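Local coordinates for protein transcriptional activator ToxR (Vibrio vulnificus, PDB 6UUE) that activates transcription as a membrane-spanning regulator and probably senses periplasmic signals through its C-terminal domain, at residues A[62-67]-A[74-79]. Numbering follows the deposited sequence.
Sequences KVIATG and ILNYIH
Val63 lies over one face of the Tyr77 ring. Val63 CG2 sits 3.9 Å from the centroid of the Tyr77 ring, 5° off the normal, a CH-pi contact. CG2 is anti to the backbone N of Val63, which also brings it to Leu75 CB at 3.9 Å. Further along the same face, Leu75 reaches back with its CD2 branch to Ala65 CB, 3.6 Å away. This is the tight side: all four residues are buried, and helix 40-53 packs on Val63, Leu75 and Tyr77. Tyr50 stacks with the Tyr77 ring.

The other face carries Lys62, Ile64, Thr66, Ile74, Asn76 and Ile78, all partly exposed. It is partly open to solvent, although some pairs are close. Lys62 CG meets Ile78 CB at 3.8 Å, and the extended lysine chain runs on past Ile78 CG2. Ile64 CG1 comes only to 4.5 Å from Ile78 CG1. Thr66 OG1 rests against Ile74 CB.

Between the faces, paired backbone bonds join Ile64 with Asn76 and Thr66 with Ile74. Ile78 N gives Lys62 O a nearly straight bond (2.9 Å, 172°), while Lys62 N to Ile78 O is weak. This antiparallel beta hairpin continues the mixed sheet of an alpha+beta domain after the beta-alpha-beta crossover of 25-30, 40-53 and 62-67.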
loop_
_atom_site.group_PDB
_atom_site.type_symbol
_atom_site.label_atom_id
_atom_site.label_comp_id
_atom_site.label_asym_id
_atom_site.label_seq_id
_atom_site.Cartn_x
_atom_site.Cartn_y
_atom_site.Cartn_z
ATOM N N LYS A 62 5.470 3.898 4.724
ATOM C CA LYS A 62 4.675 2.712 4.994
ATOM C C LYS A 62 3.397 2.801 4.189
ATOM O O LYS A 62 3.007 3.873 3.718
ATOM C CB LYS A 62 4.361 2.577 6.483
ATOM C CG LYS A 62 3.684 3.789 7.070
ATOM C CD LYS A 62 3.769 3.762 8.598
ATOM C CE LYS A 62 3.561 5.144 9.191
ATOM N NZ LYS A 62 3.696 5.126 10.681
ATOM N N VAL A 63 2.771 1.647 3.997
ATOM C CA VAL A 63 1.456 1.568 3.379
ATOM C C VAL A 63 0.597 0.661 4.247
ATOM O O VAL A 63 1.031 -0.433 4.625
ATOM C CB VAL A 63 1.511 1.080 1.913
ATOM C CG1 VAL A 63 2.144 -0.293 1.799
ATOM C CG2 VAL A 63 0.124 1.076 1.316
ATOM N N ILE A 64 -0.585 1.146 4.622
ATOM C CA ILE A 64 -1.510 0.400 5.473
ATOM C C ILE A 64 -2.544 -0.245 4.570
ATOM O O ILE A 64 -3.262 0.450 3.839
ATOM C CB ILE A 64 -2.210 1.310 6.495
ATOM C CG1 ILE A 64 -1.217 2.226 7.220
ATOM C CG2 ILE A 64 -3.036 0.456 7.455
ATOM C CD1 ILE A 64 -0.097 1.526 7.883
ATOM N N ALA A 65 -2.639 -1.566 4.623
ATOM C CA ALA A 65 -3.555 -2.321 3.777
ATOM C C ALA A 65 -4.710 -2.833 4.625
ATOM O O ALA A 65 -4.488 -3.472 5.666
ATOM C CB ALA A 65 -2.844 -3.522 3.164
ATOM N N THR A 66 -5.944 -2.571 4.177
ATOM C CA THR A 66 -7.126 -3.036 4.900
ATOM C C THR A 66 -8.209 -3.443 3.909
ATOM O O THR A 66 -8.173 -3.083 2.731
ATOM C CB THR A 66 -7.700 -1.966 5.843
ATOM O OG1 THR A 66 -8.137 -0.839 5.076
ATOM C CG2 THR A 66 -6.679 -1.508 6.904
ATOM N N GLY A 67 -9.203 -4.174 4.411
ATOM C CA GLY A 67 -10.277 -4.665 3.560
ATOM C C GLY A 67 -9.897 -5.979 2.919
ATOM O O GLY A 67 -9.362 -6.860 3.598
ATOM N N ILE A 74 -8.116 -1.521 0.344
ATOM C CA ILE A 74 -7.724 -0.134 0.580
ATOM C C ILE A 74 -6.240 -0.101 0.915
ATOM O O ILE A 74 -5.774 -0.876 1.761
ATOM C CB ILE A 74 -8.546 0.473 1.732
ATOM C CG1 ILE A 74 -10.049 0.303 1.467
ATOM C CG2 ILE A 74 -8.167 1.937 1.947
ATOM C CD1 ILE A 74 -10.518 0.880 0.158
ATOM N N LEU A 75 -5.500 0.817 0.284
ATOM C CA LEU A 75 -4.093 1.051 0.591
ATOM C C LEU A 75 -3.927 2.517 0.963
ATOM O O LEU A 75 -4.369 3.397 0.222
ATOM C CB LEU A 75 -3.192 0.721 -0.610
ATOM C CG LEU A 75 -3.139 -0.768 -0.967
ATOM C CD1 LEU A 75 -2.353 -0.963 -2.255
ATOM C CD2 LEU A 75 -2.493 -1.541 0.150
ATOM N N ASN A 76 -3.287 2.782 2.098
ATOM C CA ASN A 76 -3.035 4.149 2.562
ATOM C C ASN A 76 -1.528 4.347 2.589
ATOM O O ASN A 76 -0.839 3.752 3.427
ATOM C CB ASN A 76 -3.612 4.367 3.968
ATOM C CG ASN A 76 -5.058 3.969 4.077
ATOM O OD1 ASN A 76 -5.374 2.845 4.463
ATOM N ND2 ASN A 76 -5.942 4.876 3.748
ATOM N N TYR A 77 -1.021 5.173 1.672
ATOM C CA TYR A 77 0.404 5.458 1.585
ATOM C C TYR A 77 0.721 6.629 2.502
ATOM O O TYR A 77 0.136 7.715 2.360
ATOM C CB TYR A 77 0.783 5.803 0.153
ATOM C CG TYR A 77 0.873 4.597 -0.748
ATOM C CD1 TYR A 77 2.051 3.879 -0.845
ATOM C CD2 TYR A 77 -0.219 4.174 -1.491
ATOM C CE1 TYR A 77 2.151 2.781 -1.675
ATOM C CE2 TYR A 77 -0.126 3.066 -2.327
ATOM C CZ TYR A 77 1.068 2.386 -2.403
ATOM O OH TYR A 77 1.172 1.281 -3.230
ATOM N N ILE A 78 1.645 6.409 3.433
ATOM C CA ILE A 78 2.003 7.395 4.446
ATOM C C ILE A 78 3.444 7.825 4.222
ATOM O O ILE A 78 4.357 6.988 4.203
ATOM C CB ILE A 78 1.821 6.826 5.854
ATOM C CG1 ILE A 78 0.426 6.224 6.007
ATOM C CG2 ILE A 78 2.073 7.925 6.884
ATOM C CD1 ILE A 78 -0.680 7.129 5.609
ATOM N N HIS A 79 3.642 9.129 4.051
ATOM C CA HIS A 79 4.946 9.735 3.813
ATOM C C HIS A 79 5.519 10.304 5.106
ATOM O O HIS A 79 4.862 10.336 6.146
ATOM C CB HIS A 79 4.811 10.813 2.729
ATOM C CG HIS A 79 4.432 10.244 1.399
ATOM N ND1 HIS A 79 5.338 10.077 0.373
ATOM C CD2 HIS A 79 3.259 9.733 0.951
ATOM C CE1 HIS A 79 4.734 9.510 -0.657
ATOM N NE2 HIS A 79 3.474 9.289 -0.332
#